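Angiotensin-converting enzyme (Anopheles gambiae, PDB 6S1Z) probably acts as a zinc-dependent dipeptidyl carboxypeptidase that cleaves dipeptides from peptide C-termini, and is captured here with the inhibitor fosinoprilat. Local coordinates at residues 359-364 and 382-387; 327-332 and 340-345; 539-544 and 558-563; 497-502 and 565-570. All coordinates share one frame; numbering follows the deposited sequence.

Contact 1. Residues 359-364 and 382-387; sequences LGHIQY and GFHEAV. With ZN (zinc ion), chain D; KS8 (fosinoprilat), chain C.
G360 and V387 mark the tight end of this buried crossing, where helices 349-368 and 381-396 come so near that the two CA atoms lie 4.8 Å apart. V387 settles on the glycine backbone, its CG1 3.7 Å from G360 O, while its other methyl, CG2, meets Y364 CD2 at 3.7 Å roughly at a right angle to the tyrosine. Y364 turns its edge to the face of H384 in a T-shaped pair, planes at 59°, and its outer rim reaches CB of F383; its hydroxyl is held by the backbone N of A379.

The other flank is more polar and, at the partly exposed H384, nearer to solvent. H384 is bonded through NE2 to Y368, and its ring meets that of H361 obliquely, with centroids 5.0 Å apart. Beyond them the helices are joined through metal: H361 NE2 binds zinc at 1.9 Å and E385 OE2 at 2.0 Å, the glutamate chain folding back at chi2 (-60°) to present its carboxylate. H357 and the inhibitor complete the site, with fosinoprilat O01 2.2 Å from zinc. Two histidines and a glutamate on zinc fit the HExxH-plus-glutamate pattern of gluzincin peptidases, the phosphinate probably occupying the place of the hydrated scissile carbonyl.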
# COMPACT_ATOMS: atom_id res chain seq x y z
N LEU A 359 3.39 8.87 -7.02
CA LEU A 359 3.10 10.23 -7.46
C LEU A 359 1.88 10.79 -6.73
O LEU A 359 1.83 11.98 -6.41
CB LEU A 359 2.88 10.26 -8.97
CG LEU A 359 4.10 9.90 -9.82
CD1 LEU A 359 3.71 9.78 -11.28
CD2 LEU A 359 5.22 10.91 -9.65
N GLY A 360 0.88 9.95 -6.48
CA GLY A 360 -0.26 10.39 -5.69
C GLY A 360 0.13 10.88 -4.31
O GLY A 360 -0.50 11.78 -3.76
N HIS A 361 1.18 10.29 -3.73
CA HIS A 361 1.70 10.78 -2.46
C HIS A 361 2.43 12.11 -2.64
O HIS A 361 2.31 13.00 -1.79
CB HIS A 361 2.63 9.74 -1.84
CG HIS A 361 1.91 8.53 -1.33
ND1 HIS A 361 0.92 8.59 -0.38
CD2 HIS A 361 2.05 7.22 -1.64
CE1 HIS A 361 0.48 7.38 -0.12
NE2 HIS A 361 1.14 6.52 -0.88
N ILE A 362 3.19 12.25 -3.72
CA ILE A 362 3.91 13.49 -3.97
C ILE A 362 2.93 14.64 -4.20
O ILE A 362 3.07 15.72 -3.62
CB ILE A 362 4.87 13.32 -5.16
CG1 ILE A 362 5.94 12.27 -4.85
CG2 ILE A 362 5.50 14.66 -5.52
CD1 ILE A 362 6.92 12.66 -3.75
N GLN A 363 1.93 14.42 -5.05
CA GLN A 363 0.94 15.45 -5.32
C GLN A 363 0.30 15.94 -4.03
O GLN A 363 0.16 17.15 -3.81
CB GLN A 363 -0.13 14.91 -6.27
CG GLN A 363 -1.29 15.87 -6.50
CD GLN A 363 -0.82 17.20 -7.05
OE1 GLN A 363 -1.15 18.26 -6.52
NE2 GLN A 363 -0.05 17.15 -8.13
N TYR A 364 -0.10 15.01 -3.16
CA TYR A 364 -0.75 15.39 -1.91
C TYR A 364 0.12 16.33 -1.09
O TYR A 364 -0.40 17.20 -0.38
CB TYR A 364 -1.09 14.13 -1.11
CG TYR A 364 -2.40 14.19 -0.36
CD1 TYR A 364 -2.92 15.40 0.09
CD2 TYR A 364 -3.12 13.03 -0.10
CE1 TYR A 364 -4.12 15.45 0.77
CE2 TYR A 364 -4.33 13.08 0.58
CZ TYR A 364 -4.82 14.29 1.01
OH TYR A 364 -6.02 14.33 1.69
N GLY A 382 -6.04 6.73 4.61
CA GLY A 382 -6.63 6.16 3.40
C GLY A 382 -6.53 7.08 2.21
O GLY A 382 -6.16 6.66 1.11
N PHE A 383 -6.86 8.36 2.41
CA PHE A 383 -6.80 9.33 1.32
C PHE A 383 -5.43 9.31 0.65
O PHE A 383 -5.32 9.23 -0.58
CB PHE A 383 -7.11 10.73 1.84
CG PHE A 383 -8.55 10.96 2.18
CD1 PHE A 383 -9.07 10.52 3.38
CD2 PHE A 383 -9.39 11.61 1.29
CE1 PHE A 383 -10.40 10.73 3.70
CE2 PHE A 383 -10.72 11.83 1.60
CZ PHE A 383 -11.23 11.38 2.81
N HIS A 384 -4.37 9.36 1.46
CA HIS A 384 -3.01 9.44 0.93
C HIS A 384 -2.74 8.32 -0.06
O HIS A 384 -2.36 8.56 -1.21
CB HIS A 384 -2.01 9.40 2.09
CG HIS A 384 -1.05 10.54 2.10
ND1 HIS A 384 -0.49 11.07 0.95
CD2 HIS A 384 -0.54 11.27 3.13
CE1 HIS A 384 0.31 12.06 1.27
NE2 HIS A 384 0.30 12.21 2.58
N GLU A 385 -2.93 7.07 0.37
CA GLU A 385 -2.66 5.94 -0.50
C GLU A 385 -3.59 5.93 -1.70
O GLU A 385 -3.21 5.45 -2.78
CB GLU A 385 -2.81 4.62 0.27
CG GLU A 385 -2.25 4.62 1.69
CD GLU A 385 -0.77 4.91 1.75
OE1 GLU A 385 -0.39 5.93 2.37
OE2 GLU A 385 0.02 4.13 1.19
N ALA A 386 -4.81 6.45 -1.55
CA ALA A 386 -5.82 6.31 -2.58
C ALA A 386 -5.51 7.18 -3.79
O ALA A 386 -5.74 6.77 -4.93
CB ALA A 386 -7.20 6.66 -2.02
N VAL A 387 -4.98 8.39 -3.56
CA VAL A 387 -4.82 9.37 -4.63
C VAL A 387 -4.20 8.73 -5.86
O VAL A 387 -4.77 8.73 -6.96
CB VAL A 387 -3.99 10.57 -4.15
CG1 VAL A 387 -3.85 11.60 -5.27
CG2 VAL A 387 -4.62 11.20 -2.92
ZN ZN D . 1.11 4.64 -0.38
C04 KS8 C . 5.43 3.23 0.82
C05 KS8 C . 4.93 3.90 2.17
C06 KS8 C . 6.03 3.84 3.31
C07 KS8 C . 6.74 5.19 3.51
C08 KS8 C . 7.85 5.12 4.65
C09 KS8 C . 7.49 5.31 5.98
C10 KS8 C . 8.46 5.25 6.98
C11 KS8 C . 9.80 5.00 6.64
C12 KS8 C . 10.16 4.81 5.33
C13 KS8 C . 9.19 4.87 4.32
C14 KS8 C . 4.29 1.82 -1.56
C15 KS8 C . 3.56 0.61 -0.89
C18 KS8 C . 2.88 -0.49 -3.08
C19 KS8 C . 1.55 -1.22 -3.46
C20 KS8 C . 1.08 -1.84 -2.10
C21 KS8 C . 2.14 -1.72 -1.23
C22 KS8 C . 3.04 -2.94 -1.26
C25 KS8 C . 0.52 -0.30 -3.99
C26 KS8 C . 1.04 0.40 -5.28
C27 KS8 C . 1.02 -0.49 -6.52
C28 KS8 C . -0.38 -1.02 -6.77
C29 KS8 C . -0.85 -1.83 -5.56
C30 KS8 C . -0.81 -1.01 -4.26
N17 KS8 C . 2.91 -0.45 -1.74
O01 KS8 C . 2.80 3.35 0.11
O03 KS8 C . 4.36 4.61 -1.38
O16 KS8 C . 3.51 0.53 0.30
O23 KS8 C . 3.73 -3.21 -2.30
O24 KS8 C . 3.11 -3.66 -0.30
P02 KS8 C . 4.14 3.32 -0.51

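Contact 2. Residues 327-332 and 340-345; sequences HASAWD and RIKQCT. With KS8 (fosinoprilat), chain C.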
# COMPACT_ATOMS: atom_id res chain seq x y z
N HIS A 327 12.10 -0.63 -1.50
CA HIS A 327 10.65 -0.53 -1.39
C HIS A 327 10.20 0.87 -1.79
O HIS A 327 10.51 1.85 -1.09
CB HIS A 327 10.18 -0.86 0.03
CG HIS A 327 8.73 -1.22 0.11
ND1 HIS A 327 7.74 -0.29 0.36
CD2 HIS A 327 8.10 -2.41 -0.04
CE1 HIS A 327 6.57 -0.89 0.37
NE2 HIS A 327 6.75 -2.18 0.13
N ALA A 328 9.49 0.98 -2.91
CA ALA A 328 9.08 2.27 -3.43
C ALA A 328 8.47 3.13 -2.33
O ALA A 328 7.79 2.63 -1.43
CB ALA A 328 8.07 2.08 -4.57
N SER A 329 8.72 4.44 -2.41
CA SER A 329 8.25 5.36 -1.39
C SER A 329 8.26 6.78 -1.95
O SER A 329 8.92 7.06 -2.95
CB SER A 329 9.11 5.28 -0.12
OG SER A 329 10.47 5.49 -0.42
N ALA A 330 7.50 7.65 -1.29
CA ALA A 330 7.44 9.07 -1.62
C ALA A 330 7.59 9.87 -0.34
O ALA A 330 6.98 9.54 0.68
CB ALA A 330 6.13 9.43 -2.32
N TRP A 331 8.40 10.93 -0.40
CA TRP A 331 8.81 11.65 0.80
C TRP A 331 8.37 13.10 0.74
O TRP A 331 8.22 13.69 -0.33
CB TRP A 331 10.34 11.59 0.97
CG TRP A 331 10.85 10.21 1.21
CD1 TRP A 331 11.02 9.22 0.29
CD2 TRP A 331 11.27 9.65 2.47
NE1 TRP A 331 11.52 8.09 0.88
CE2 TRP A 331 11.68 8.33 2.22
CE3 TRP A 331 11.33 10.15 3.77
CZ2 TRP A 331 12.15 7.49 3.24
CZ3 TRP A 331 11.80 9.32 4.78
CH2 TRP A 331 12.20 8.01 4.50
N ASP A 332 8.16 13.68 1.93
CA ASP A 332 7.91 15.10 2.10
C ASP A 332 8.86 15.61 3.17
O ASP A 332 8.66 15.35 4.36
CB ASP A 332 6.46 15.38 2.49
CG ASP A 332 6.18 16.86 2.68
OD1 ASP A 332 7.03 17.68 2.28
OD2 ASP A 332 5.11 17.20 3.23
N ARG A 340 10.44 14.00 -3.23
CA ARG A 340 11.31 12.98 -3.79
C ARG A 340 10.62 11.62 -3.76
O ARG A 340 9.79 11.35 -2.89
CB ARG A 340 12.64 12.89 -3.04
CG ARG A 340 13.44 14.18 -3.03
CD ARG A 340 14.73 14.03 -2.24
NE ARG A 340 15.08 15.25 -1.53
CZ ARG A 340 16.13 15.38 -0.72
NH1 ARG A 340 16.94 14.35 -0.51
NH2 ARG A 340 16.37 16.53 -0.12
N ILE A 341 10.98 10.77 -4.72
CA ILE A 341 10.49 9.40 -4.80
C ILE A 341 11.70 8.48 -4.88
O ILE A 341 12.60 8.70 -5.71
CB ILE A 341 9.56 9.18 -6.00
CG1 ILE A 341 8.15 9.68 -5.68
CG2 ILE A 341 9.54 7.71 -6.41
CD1 ILE A 341 7.19 9.67 -6.85
N LYS A 342 11.73 7.46 -4.03
CA LYS A 342 12.79 6.46 -4.01
C LYS A 342 12.18 5.13 -4.43
O LYS A 342 11.56 4.44 -3.61
CB LYS A 342 13.42 6.38 -2.62
CG LYS A 342 14.51 5.33 -2.48
CD LYS A 342 15.19 5.39 -1.11
CE LYS A 342 14.25 4.99 0.02
NZ LYS A 342 13.83 3.56 -0.06
N GLN A 343 12.34 4.78 -5.70
CA GLN A 343 11.73 3.58 -6.26
C GLN A 343 12.72 2.91 -7.21
O GLN A 343 13.17 3.53 -8.17
CB GLN A 343 10.43 3.92 -7.00
CG GLN A 343 9.84 2.76 -7.77
CD GLN A 343 8.49 3.09 -8.38
OE1 GLN A 343 7.78 3.97 -7.89
NE2 GLN A 343 8.13 2.39 -9.45
N CYS A 344 13.03 1.64 -6.94
CA CYS A 344 13.91 0.85 -7.80
C CYS A 344 13.10 0.36 -9.01
O CYS A 344 12.78 -0.82 -9.16
CB CYS A 344 14.52 -0.31 -7.02
SG CYS A 344 15.60 0.21 -5.67
N THR A 345 12.78 1.31 -9.88
CA THR A 345 11.85 1.06 -10.97
C THR A 345 12.42 0.05 -11.97
O THR A 345 13.63 -0.06 -12.16
CB THR A 345 11.53 2.37 -11.70
OG1 THR A 345 11.00 3.32 -10.77
CG2 THR A 345 10.52 2.13 -12.81
C04 KS8 C . 5.43 3.23 0.82
C05 KS8 C . 4.93 3.90 2.17
C06 KS8 C . 6.03 3.84 3.31
C07 KS8 C . 6.74 5.19 3.51
C08 KS8 C . 7.85 5.12 4.65
C09 KS8 C . 7.49 5.31 5.98
C10 KS8 C . 8.46 5.25 6.98
C11 KS8 C . 9.80 5.00 6.64
C12 KS8 C . 10.16 4.81 5.33
C13 KS8 C . 9.19 4.87 4.32
C14 KS8 C . 4.29 1.82 -1.56
C15 KS8 C . 3.56 0.61 -0.89
C18 KS8 C . 2.88 -0.49 -3.08
C19 KS8 C . 1.55 -1.22 -3.46
C20 KS8 C . 1.08 -1.84 -2.10
C21 KS8 C . 2.14 -1.72 -1.23
C22 KS8 C . 3.04 -2.94 -1.26
C25 KS8 C . 0.52 -0.30 -3.99
C26 KS8 C . 1.04 0.40 -5.28
C27 KS8 C . 1.02 -0.49 -6.52
C28 KS8 C . -0.38 -1.02 -6.77
C29 KS8 C . -0.85 -1.83 -5.56
C30 KS8 C . -0.81 -1.01 -4.26
N17 KS8 C . 2.91 -0.45 -1.74
O01 KS8 C . 2.80 3.35 0.11
O03 KS8 C . 4.36 4.61 -1.38
O16 KS8 C . 3.51 0.53 0.30
O23 KS8 C . 3.73 -3.21 -2.30
O24 KS8 C . 3.11 -3.66 -0.30
P02 KS8 C . 4.14 3.32 -0.51
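K342 leaves its strand with CG anti to the backbone N and then folds at chi3 (68°) and again at chi4, which curls CE back over S329 to 3.8 Å from OG. S329 answers with chi1 of 55°, setting OG between its own N and carbonyl carbon on the same face of the hairpin, where W331 NE1 makes a weak bond to it at 3.1 Å. The backbones are antiparallel. W331 N donates to R340 O at 2.9 Å, almost straight (161°) and nearly end-on to the carbonyl, whereas K342 N reaches S329 O at 3.0 Å from a position tilted off the carbonyl plane; the return bond from S329 N to K342 O is weak. Between these lies the non-hydrogen-bonded pair A330 and I341, whose CB and CG1 touch at 3.9 Å. Farther along, A328 CB rests on Q343 CG at 3.7 Å.

The 327-332 edge lines the inhibitor site. H327 directs the edge of its ring at fosinoprilat O16, CE1 lying 3.4 Å away, and W331 CH2 comes within 3.9 Å of C12 on the phenyl end. A330 packs on E358 and H361 of helix 349-368, and I341 on I362 there and on F290 of helix 286-299. On the other face, W331 and K342 meet W38 of helix 12-42, and a disulfide from C344 to C326, the residue before H327, links the two runs of chain beside this end of the hairpin.

Contact 3. Residues 539-544 and 558-563; sequences GNQLKE and MEVLTG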
# COMPACT_ATOMS: atom_id res chain seq x y z
N GLY A 539 -10.25 17.69 -11.53
CA GLY A 539 -9.02 18.10 -10.88
C GLY A 539 -9.25 19.20 -9.85
O GLY A 539 -8.79 19.11 -8.71
N ASN A 540 -9.97 20.25 -10.25
CA ASN A 540 -10.25 21.35 -9.33
C ASN A 540 -10.90 20.85 -8.05
O ASN A 540 -10.47 21.19 -6.94
CB ASN A 540 -11.14 22.39 -10.02
CG ASN A 540 -10.45 23.08 -11.17
OD1 ASN A 540 -9.41 22.62 -11.66
ND2 ASN A 540 -11.01 24.20 -11.61
N GLN A 541 -11.93 20.01 -8.18
CA GLN A 541 -12.57 19.44 -7.00
C GLN A 541 -11.59 18.56 -6.23
O GLN A 541 -11.60 18.53 -5.00
CB GLN A 541 -13.81 18.64 -7.41
CG GLN A 541 -14.97 19.51 -7.87
CD GLN A 541 -15.62 20.27 -6.73
OE1 GLN A 541 -15.72 19.76 -5.61
NE2 GLN A 541 -16.06 21.49 -7.01
N LEU A 542 -10.73 17.82 -6.95
CA LEU A 542 -9.71 17.02 -6.29
C LEU A 542 -8.69 17.91 -5.58
O LEU A 542 -8.31 17.64 -4.44
CB LEU A 542 -9.03 16.11 -7.30
CG LEU A 542 -7.86 15.27 -6.78
CD1 LEU A 542 -8.29 14.43 -5.58
CD2 LEU A 542 -7.31 14.38 -7.88
N LYS A 543 -8.23 18.96 -6.26
CA LYS A 543 -7.31 19.90 -5.63
C LYS A 543 -7.89 20.44 -4.32
O LYS A 543 -7.16 20.61 -3.34
CB LYS A 543 -7.00 21.06 -6.58
CG LYS A 543 -6.20 20.66 -7.82
CD LYS A 543 -6.16 21.78 -8.85
CE LYS A 543 -5.37 22.99 -8.36
NZ LYS A 543 -5.31 24.07 -9.38
N GLU A 544 -9.20 20.71 -4.30
CA GLU A 544 -9.82 21.27 -3.11
C GLU A 544 -9.78 20.28 -1.95
O GLU A 544 -9.49 20.66 -0.81
CB GLU A 544 -11.26 21.68 -3.41
CG GLU A 544 -11.94 22.43 -2.28
CD GLU A 544 -13.40 22.73 -2.57
OE1 GLU A 544 -13.84 22.50 -3.71
OE2 GLU A 544 -14.11 23.18 -1.64
N MET A 558 -14.19 14.29 2.82
CA MET A 558 -14.91 13.25 2.09
C MET A 558 -16.05 13.84 1.26
O MET A 558 -16.35 13.33 0.18
CB MET A 558 -15.46 12.22 3.07
CG MET A 558 -16.09 10.99 2.42
SD MET A 558 -14.86 9.88 1.73
CE MET A 558 -15.90 8.56 1.11
N GLU A 559 -16.67 14.92 1.74
CA GLU A 559 -17.84 15.49 1.08
C GLU A 559 -17.48 16.49 -0.00
O GLU A 559 -18.19 16.57 -1.01
CB GLU A 559 -18.74 16.17 2.12
CG GLU A 559 -19.93 16.89 1.52
CD GLU A 559 -21.02 17.17 2.54
OE1 GLU A 559 -20.71 17.17 3.75
OE2 GLU A 559 -22.18 17.39 2.13
N VAL A 560 -16.40 17.25 0.18
CA VAL A 560 -16.02 18.27 -0.80
C VAL A 560 -15.96 17.67 -2.20
O VAL A 560 -16.38 18.30 -3.18
CB VAL A 560 -14.69 18.92 -0.40
CG1 VAL A 560 -14.06 19.63 -1.59
CG2 VAL A 560 -14.89 19.89 0.75
N LEU A 561 -15.44 16.45 -2.31
CA LEU A 561 -15.27 15.79 -3.60
C LEU A 561 -16.41 14.83 -3.90
O LEU A 561 -17.07 14.94 -4.94
CB LEU A 561 -13.92 15.06 -3.64
CG LEU A 561 -13.72 14.08 -4.80
CD1 LEU A 561 -13.92 14.77 -6.13
CD2 LEU A 561 -12.33 13.46 -4.71
N THR A 562 -16.64 13.86 -3.01
CA THR A 562 -17.61 12.81 -3.29
C THR A 562 -19.04 13.27 -3.09
O THR A 562 -19.95 12.80 -3.79
CB THR A 562 -17.33 11.59 -2.40
OG1 THR A 562 -17.71 11.89 -1.05
CG2 THR A 562 -15.86 11.22 -2.44
N GLY A 563 -19.27 14.18 -2.14
CA GLY A 563 -20.60 14.55 -1.72
C GLY A 563 -21.10 13.74 -0.54
O GLY A 563 -21.96 14.22 0.21
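E544 and V560 meet with a methyl set against a carboxylate. The glutamate chain runs straight out, CG anti to the backbone N (chi1 -173°), and lays the flat face of its carboxylate over V560. CG1 of the valine sits almost squarely beneath the carboxylate carbon, 3.3 Å from E544 CD, with E544 OE1 and OE2 both 3.6 Å from that methyl. The side chains cross at a slant; CG1 is the engaged branch, and V560 CG2 grazes E544 OE2 at 4.1 Å.

Beside it the contact is apolar, at van der Waals distance. L561, with CG anti to its N (chi1 168°), spreads its two methyls across the other helix as a fork: CD1 approaches the aliphatic root of Q541, 4.1 Å from CB, and CD2 approaches L542 CD1 at 4.2 Å. The Q541 and L561 CA atoms, 5.7 Å apart, form the nearest backbone pair. The leucine faces the interior and also packs on M545, whereas E544 lies at the exposed rim, so the contact is apolar at L561 and polar at its exposed rim.

The axes of the two helical segments approach to 8.6 Å and run almost antiparallel, at 176°. G563, with positive phi, is the first residue to leave helical angles after helix 554-562. Two neighbouring helices, 536-548 and 554-562, thus fold back on one another through a short connection, as in an antiparallel helical hairpin at the surface of this largely helical peptidase.

Contact 4. Residues 497-502 and 565-570; sequences YFVSYV and RKMSAD. With KS8 (fosinoprilat), chain C.
V502 and M567 carry the apolar part, which dominates. M567 is fully extended through chi1 and chi2 and reaches straight across to helix 495-514, where its side chain lies at about a right angle to V502. The valine methyl CG1 is 3.3 Å from M567 CG and 3.6 Å from its SD, while V502 CB stands 3.9 Å from the sulfur. The extended chi1 and chi2 carry the sulfur to the helix, and the bend at chi3 (54°) turns only the terminal CE. V499 CG1 touches M567 SD from the preceding turn at 4.2 Å. The other methyl of V502, CG2, lies over the rim of one face of the F498 ring.

Polar interactions belong to the loop. S568 OG accepts from D570 N at 3.3 Å, with an angle of 158° at the hydrogen, capping the start of helix 570-590, and the S568 backbone N bonds Q506 OE1.

Ligand contacts occur at the far side of helix 495-514. Y501 offers its ring edge to the cyclohexyl group of fosinoprilat, its OH 3.2 Å from C29. Y497 points its hydroxyl at the phosphinate and amide oxygens, though it is modelled too close for the details to be trusted.

Helix 495-514 stands between the inhibitor and loop 565-570. M567 also touches Q206 of helix 204-233 and F203 just before it, while F498 and V502 lean on L432 of helix 431-446, and S500 faces A386 of helix 381-396.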
# COMPACT_ATOMS: atom_id res chain seq x y z
N TYR A 497 -4.01 1.16 3.15
CA TYR A 497 -4.13 0.53 1.85
C TYR A 497 -5.51 -0.09 1.66
O TYR A 497 -6.03 -0.10 0.54
CB TYR A 497 -3.05 -0.53 1.67
CG TYR A 497 -1.65 0.03 1.68
CD1 TYR A 497 -0.96 0.20 2.87
CD2 TYR A 497 -1.02 0.40 0.50
CE1 TYR A 497 0.32 0.72 2.88
CE2 TYR A 497 0.25 0.92 0.50
CZ TYR A 497 0.92 1.08 1.69
OH TYR A 497 2.19 1.60 1.70
N PHE A 498 -6.11 -0.61 2.73
CA PHE A 498 -7.46 -1.15 2.63
C PHE A 498 -8.47 -0.03 2.39
O PHE A 498 -9.22 -0.06 1.41
CB PHE A 498 -7.81 -1.93 3.90
CG PHE A 498 -9.24 -2.38 3.94
CD1 PHE A 498 -9.62 -3.57 3.33
CD2 PHE A 498 -10.20 -1.62 4.59
CE1 PHE A 498 -10.94 -3.98 3.37
CE2 PHE A 498 -11.51 -2.03 4.63
CZ PHE A 498 -11.89 -3.21 4.02
N VAL A 499 -8.50 0.96 3.29
CA VAL A 499 -9.41 2.09 3.13
C VAL A 499 -9.27 2.69 1.74
O VAL A 499 -10.26 3.10 1.12
CB VAL A 499 -9.15 3.14 4.23
CG1 VAL A 499 -10.05 4.35 4.03
CG2 VAL A 499 -9.37 2.53 5.61
N SER A 500 -8.04 2.75 1.23
CA SER A 500 -7.80 3.27 -0.11
C SER A 500 -8.63 2.52 -1.14
O SER A 500 -9.40 3.12 -1.89
CB SER A 500 -6.31 3.17 -0.44
OG SER A 500 -6.09 3.28 -1.84
N TYR A 501 -8.49 1.19 -1.19
CA TYR A 501 -9.20 0.39 -2.18
C TYR A 501 -10.71 0.43 -2.01
O TYR A 501 -11.42 -0.13 -2.85
CB TYR A 501 -8.70 -1.06 -2.12
CG TYR A 501 -7.45 -1.29 -2.95
CD1 TYR A 501 -6.27 -0.63 -2.65
CD2 TYR A 501 -7.47 -2.16 -4.02
CE1 TYR A 501 -5.13 -0.83 -3.41
CE2 TYR A 501 -6.34 -2.38 -4.78
CZ TYR A 501 -5.17 -1.71 -4.48
OH TYR A 501 -4.05 -1.92 -5.24
N VAL A 502 -11.21 1.05 -0.95
CA VAL A 502 -12.64 1.29 -0.78
C VAL A 502 -13.02 2.69 -1.23
O VAL A 502 -13.96 2.87 -2.00
CB VAL A 502 -13.05 1.05 0.69
CG1 VAL A 502 -14.52 1.40 0.90
CG2 VAL A 502 -12.79 -0.40 1.08
N ARG A 565 -20.35 11.57 3.15
CA ARG A 565 -19.58 11.83 4.36
C ARG A 565 -19.15 10.55 5.06
O ARG A 565 -18.57 10.62 6.15
CB ARG A 565 -20.39 12.69 5.33
CG ARG A 565 -20.75 14.06 4.78
CD ARG A 565 -21.56 14.86 5.79
NE ARG A 565 -20.84 15.07 7.04
CZ ARG A 565 -19.93 16.03 7.24
NH1 ARG A 565 -19.63 16.88 6.26
NH2 ARG A 565 -19.33 16.13 8.41
N LYS A 566 -19.41 9.38 4.47
CA LYS A 566 -19.07 8.11 5.08
C LYS A 566 -18.46 7.19 4.02
O LYS A 566 -18.74 7.33 2.83
CB LYS A 566 -20.29 7.44 5.71
CG LYS A 566 -20.89 8.20 6.88
CD LYS A 566 -22.24 7.62 7.29
CE LYS A 566 -22.74 8.22 8.60
NZ LYS A 566 -21.87 7.83 9.75
N MET A 567 -17.63 6.26 4.48
CA MET A 567 -17.05 5.28 3.58
C MET A 567 -18.14 4.34 3.07
O MET A 567 -18.90 3.77 3.85
CB MET A 567 -15.96 4.48 4.29
CG MET A 567 -15.32 3.41 3.42
SD MET A 567 -13.86 2.66 4.17
CE MET A 567 -14.51 2.15 5.76
N SER A 568 -18.21 4.18 1.75
CA SER A 568 -19.27 3.43 1.10
C SER A 568 -18.66 2.43 0.14
O SER A 568 -17.93 2.81 -0.78
CB SER A 568 -20.23 4.37 0.35
OG SER A 568 -21.20 3.63 -0.38
N ALA A 569 -18.96 1.15 0.35
CA ALA A 569 -18.52 0.10 -0.56
C ALA A 569 -19.38 0.01 -1.82
O ALA A 569 -19.14 -0.86 -2.65
CB ALA A 569 -18.52 -1.25 0.16
N ASP A 570 -20.38 0.89 -1.96
CA ASP A 570 -21.25 0.83 -3.14
C ASP A 570 -20.45 0.98 -4.42
O ASP A 570 -20.74 0.33 -5.43
CB ASP A 570 -22.32 1.92 -3.05
CG ASP A 570 -23.17 1.81 -1.80
OD1 ASP A 570 -23.39 0.68 -1.32
OD2 ASP A 570 -23.61 2.86 -1.29
C04 KS8 C . 5.43 3.23 0.82
C05 KS8 C . 4.93 3.90 2.17
C06 KS8 C . 6.03 3.84 3.31
C07 KS8 C . 6.74 5.19 3.51
C08 KS8 C . 7.85 5.12 4.65
C09 KS8 C . 7.49 5.31 5.98
C10 KS8 C . 8.46 5.25 6.98
C11 KS8 C . 9.80 5.00 6.64
C12 KS8 C . 10.16 4.81 5.33
C13 KS8 C . 9.19 4.87 4.32
C14 KS8 C . 4.29 1.82 -1.56
C15 KS8 C . 3.56 0.61 -0.89
C18 KS8 C . 2.88 -0.49 -3.08
C19 KS8 C . 1.55 -1.22 -3.46
C20 KS8 C . 1.08 -1.84 -2.10
C21 KS8 C . 2.14 -1.72 -1.23
C22 KS8 C . 3.04 -2.94 -1.26
C25 KS8 C . 0.52 -0.30 -3.99
C26 KS8 C . 1.04 0.40 -5.28
C27 KS8 C . 1.02 -0.49 -6.52
C28 KS8 C . -0.38 -1.02 -6.77
C29 KS8 C . -0.85 -1.83 -5.56
C30 KS8 C . -0.81 -1.01 -4.26
N17 KS8 C . 2.91 -0.45 -1.74
O01 KS8 C . 2.80 3.35 0.11
O03 KS8 C . 4.36 4.61 -1.38
O16 KS8 C . 3.51 0.53 0.30
O23 KS8 C . 3.73 -3.21 -2.30
O24 KS8 C . 3.11 -3.66 -0.30
P02 KS8 C . 4.14 3.32 -0.51

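Contacts 1, 2 and 4 are buried and all border fosinoprilat, whereas contact 3 lies at the surface, its centre about 22 Å from that of the chain. Metal ligation sets contact 1 apart; contact 2 depends on backbone bonds in a sheet, contact 3 on a helix pair with a polar rim, and contact 4 on aliphatic and thioether packing. Helix 349-368 is common to the first two, carrying one segment of contact 1 and packing against the hairpin of contact 2. Helix 381-396 packs on helix 495-514, joining contact 1 to contact 4. Contact 3 meets contact 1 where M558 reaches F383, and contact 4 through the E559-R565 salt bridge.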